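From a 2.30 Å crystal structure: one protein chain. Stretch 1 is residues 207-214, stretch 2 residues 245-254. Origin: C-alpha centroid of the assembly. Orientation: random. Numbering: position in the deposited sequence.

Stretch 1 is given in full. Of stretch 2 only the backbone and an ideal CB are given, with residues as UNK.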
# COMPACT_ATOMS: atom_id res chain seq x y z
N GLN A 207 3.48 -13.49 -9.25
CA GLN A 207 3.98 -14.50 -10.17
C GLN A 207 3.63 -14.12 -11.60
O GLN A 207 2.67 -13.39 -11.85
CB GLN A 207 3.34 -15.86 -9.91
CG GLN A 207 3.42 -16.37 -8.50
CD GLN A 207 2.49 -17.55 -8.33
OE1 GLN A 207 1.35 -17.41 -7.86
NE2 GLN A 207 2.95 -18.73 -8.75
N ASP A 208 4.39 -14.67 -12.54
CA ASP A 208 4.13 -14.45 -13.95
C ASP A 208 2.75 -14.97 -14.33
O ASP A 208 2.05 -14.37 -15.14
CB ASP A 208 5.20 -15.16 -14.79
CG ASP A 208 6.61 -14.69 -14.45
OD1 ASP A 208 7.05 -13.67 -15.02
OD2 ASP A 208 7.28 -15.34 -13.61
N GLU A 209 2.35 -16.06 -13.69
CA GLU A 209 1.12 -16.75 -14.04
C GLU A 209 0.49 -17.28 -12.75
O GLU A 209 1.17 -17.90 -11.92
CB GLU A 209 1.46 -17.88 -15.02
CG GLU A 209 0.38 -18.90 -15.26
CD GLU A 209 0.78 -19.92 -16.33
OE1 GLU A 209 1.91 -19.82 -16.85
OE2 GLU A 209 -0.03 -20.81 -16.67
N ILE A 210 -0.81 -17.03 -12.58
CA ILE A 210 -1.48 -17.39 -11.33
C ILE A 210 -2.54 -18.46 -11.56
O ILE A 210 -3.69 -18.14 -11.88
CB ILE A 210 -2.15 -16.16 -10.69
CG1 ILE A 210 -1.14 -15.02 -10.56
CG2 ILE A 210 -2.75 -16.52 -9.33
CD1 ILE A 210 -1.78 -13.66 -10.57
N ARG A 211 -2.16 -19.72 -11.38
CA ARG A 211 -3.03 -20.84 -11.68
C ARG A 211 -3.86 -21.25 -10.47
O ARG A 211 -4.93 -21.86 -10.61
CB ARG A 211 -2.19 -22.03 -12.11
CG ARG A 211 -1.28 -21.76 -13.28
CD ARG A 211 -0.57 -23.02 -13.69
NE ARG A 211 0.51 -22.75 -14.62
CZ ARG A 211 1.44 -23.63 -14.96
NH1 ARG A 211 1.42 -24.85 -14.42
NH2 ARG A 211 2.39 -23.31 -15.83
N ASP A 212 -3.34 -20.92 -9.29
CA ASP A 212 -3.91 -21.33 -8.01
C ASP A 212 -5.42 -21.18 -7.92
O ASP A 212 -6.00 -20.17 -8.33
CB ASP A 212 -3.27 -20.52 -6.89
CG ASP A 212 -1.76 -20.54 -6.96
OD1 ASP A 212 -1.20 -20.09 -7.98
OD2 ASP A 212 -1.13 -21.01 -5.98
N GLU A 213 -6.06 -22.19 -7.36
CA GLU A 213 -7.49 -22.13 -7.13
C GLU A 213 -7.80 -21.51 -5.77
O GLU A 213 -6.90 -21.06 -5.06
CB GLU A 213 -8.11 -23.51 -7.28
CG GLU A 213 -8.45 -23.85 -8.72
CD GLU A 213 -8.12 -25.28 -9.07
OE1 GLU A 213 -7.57 -25.50 -10.17
OE2 GLU A 213 -8.40 -26.18 -8.24
N GLY A 214 -9.09 -21.44 -5.44
CA GLY A 214 -9.52 -20.92 -4.16
C GLY A 214 -9.56 -19.41 -4.09
O GLY A 214 -9.11 -18.71 -5.01
N UNK A 245 -2.75 -11.34 -23.28
CA UNK A 245 -3.78 -12.40 -23.30
C UNK A 245 -3.91 -13.10 -21.95
O UNK A 245 -5.03 -13.39 -21.50
CB UNK A 245 -3.45 -13.43 -24.38
N UNK A 246 -2.77 -13.37 -21.30
CA UNK A 246 -2.78 -14.01 -19.99
C UNK A 246 -3.59 -13.19 -18.99
O UNK A 246 -4.50 -13.71 -18.33
CB UNK A 246 -1.35 -14.20 -19.48
N UNK A 247 -3.26 -11.91 -18.87
CA UNK A 247 -3.97 -11.06 -17.91
C UNK A 247 -5.46 -10.99 -18.26
O UNK A 247 -6.31 -11.04 -17.37
CB UNK A 247 -3.36 -9.66 -17.88
N UNK A 248 -5.79 -10.89 -19.55
CA UNK A 248 -7.20 -10.82 -19.93
C UNK A 248 -7.88 -12.12 -19.54
O UNK A 248 -9.01 -12.11 -19.07
CB UNK A 248 -7.36 -10.55 -21.43
N UNK A 249 -7.17 -13.24 -19.71
CA UNK A 249 -7.75 -14.53 -19.34
C UNK A 249 -7.95 -14.61 -17.83
O UNK A 249 -8.95 -15.16 -17.34
CB UNK A 249 -6.86 -15.68 -19.82
N UNK A 250 -7.00 -14.06 -17.08
CA UNK A 250 -7.12 -14.06 -15.63
C UNK A 250 -8.24 -13.10 -15.21
O UNK A 250 -9.05 -13.41 -14.34
CB UNK A 250 -5.79 -13.67 -14.98
N UNK A 251 -8.30 -11.95 -15.88
CA UNK A 251 -9.41 -11.01 -15.71
C UNK A 251 -10.74 -11.72 -15.91
O UNK A 251 -11.61 -11.66 -15.05
CB UNK A 251 -9.28 -9.84 -16.69
N UNK A 252 -10.89 -12.40 -17.05
CA UNK A 252 -12.13 -13.12 -17.31
C UNK A 252 -12.41 -14.12 -16.19
O UNK A 252 -13.55 -14.34 -15.81
CB UNK A 252 -12.06 -13.84 -18.66
N UNK A 253 -11.35 -14.73 -15.66
CA UNK A 253 -11.52 -15.80 -14.68
C UNK A 253 -12.02 -15.29 -13.30
O UNK A 253 -12.71 -16.04 -12.58
CB UNK A 253 -10.19 -16.54 -14.51
N UNK A 254 -11.69 -14.05 -12.94
CA UNK A 254 -12.37 -13.40 -11.80
C UNK A 254 -13.76 -12.90 -12.19
O UNK A 254 -14.59 -12.62 -11.32
CB UNK A 254 -11.53 -12.23 -11.27

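Stretch 2 is one continuous helix, and stretch 1, a loop without regular helix or strand, passes along one side of it. No ideal CB of the helix has an atom of the loop within 5.5 Å, so any contact must be made by side chains long enough to cross the gap.

Position 245 opens the stretch with its CB out of reach of the loop. With phi at -54° and no helical partner needed for its N within the stretch, many residues would do, proline among them; it is Pro245.

Position 246 points toward the loop, near the carbonyl of Asp208 and the CB of Glu209. A medium or long side chain could reach, either aliphatic to pack there or a donor for the carbonyl. Leu246 takes the aliphatic course: its CD1 lies 3.3 Å from Asp208 O and 4.0 Å from Glu209 CB, with chi1 between wells at -147°.

Position 247 points sideways, and stretch 1 sets little demand; Leu247 bends its end nearer without making contact. Positions 248 and 249 are out of reach, so the loop leaves them free, and they hold Arg248 and Ala249.

Position 250, one turn on from 246, again points toward the loop. The nearest CA across the gap belongs to Ile210, whose backbone N-H is a donor needing a partner. An acceptor on a long arm would suit, glutamate or glutamine most readily. Glu250 extends with chi1 m and chi2 t, and Ile210 N donates to its OE2 at 3.0 Å with a nearly straight N-H...O angle of 164°. The same OE2 lies 3.8 Å from Ile210 CB, so the carboxylate meets the backbone and the root of the side chain together.

Positions 251 and 252 are out of reach of the loop, and the contact does not choose between residues there; they are Ala251 and Arg252.

Position 253 points toward the later part of the loop, which offers the carbonyls of Ile210, Arg211 and Asp212 and the acidic chain of Glu213. The distance calls for a long donor: lysine would just reach, and arginine brings several N-H groups. Arg253 runs out with chi1 to chi3 all t. Its NH2 donates to Arg211 O at 3.2 Å, and NH1 adds a weak bond to Arg211 O at 3.4 Å, so one carbonyl receives both, at the guanidinium edge. Glu213 OE1 stays 4.5 Å from Arg253 NH2, favourable in charge but beyond a salt bridge.

Position 254 is out of reach; Cys254 ends the stretch.

Stretch 2 245-254: PLLRAEARRC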
# COMPACT_ATOMS: atom_id res chain seq x y z
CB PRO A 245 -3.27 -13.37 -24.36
CG PRO A 245 -2.42 -12.53 -25.28
CD PRO A 245 -1.79 -11.47 -24.39
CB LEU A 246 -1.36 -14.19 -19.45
CG LEU A 246 -1.09 -15.42 -18.58
CD1 LEU A 246 0.01 -15.13 -17.60
CD2 LEU A 246 -2.34 -15.97 -17.85
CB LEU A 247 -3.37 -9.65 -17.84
CG LEU A 247 -2.34 -9.38 -16.75
CD1 LEU A 247 -2.94 -9.70 -15.39
CD2 LEU A 247 -1.06 -10.17 -16.98
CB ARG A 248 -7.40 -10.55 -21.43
CG ARG A 248 -7.03 -9.14 -21.86
CD ARG A 248 -7.51 -8.86 -23.30
NE ARG A 248 -6.90 -9.76 -24.29
CZ ARG A 248 -7.58 -10.60 -25.07
NH1 ARG A 248 -8.90 -10.69 -24.99
NH2 ARG A 248 -6.92 -11.37 -25.94
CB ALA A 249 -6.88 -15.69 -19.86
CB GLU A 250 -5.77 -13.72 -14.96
CG GLU A 250 -4.70 -14.82 -15.17
CD GLU A 250 -3.33 -14.45 -14.63
OE1 GLU A 250 -3.05 -13.25 -14.41
OE2 GLU A 250 -2.51 -15.36 -14.41
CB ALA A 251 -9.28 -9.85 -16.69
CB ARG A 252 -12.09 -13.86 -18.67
CG ARG A 252 -11.69 -13.00 -19.86
CD ARG A 252 -12.87 -12.34 -20.58
NE ARG A 252 -12.43 -11.68 -21.81
CZ ARG A 252 -12.64 -12.14 -23.04
NH1 ARG A 252 -13.32 -13.28 -23.24
NH2 ARG A 252 -12.19 -11.46 -24.09
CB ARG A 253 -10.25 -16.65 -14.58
CG ARG A 253 -10.42 -17.94 -13.81
CD ARG A 253 -9.09 -18.65 -13.70
NE ARG A 253 -9.07 -19.65 -12.64
CZ ARG A 253 -7.96 -20.26 -12.24
NH1 ARG A 253 -6.79 -19.96 -12.80
NH2 ARG A 253 -8.01 -21.16 -11.26
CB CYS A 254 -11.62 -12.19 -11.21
SG CYS A 254 -9.89 -11.94 -11.58
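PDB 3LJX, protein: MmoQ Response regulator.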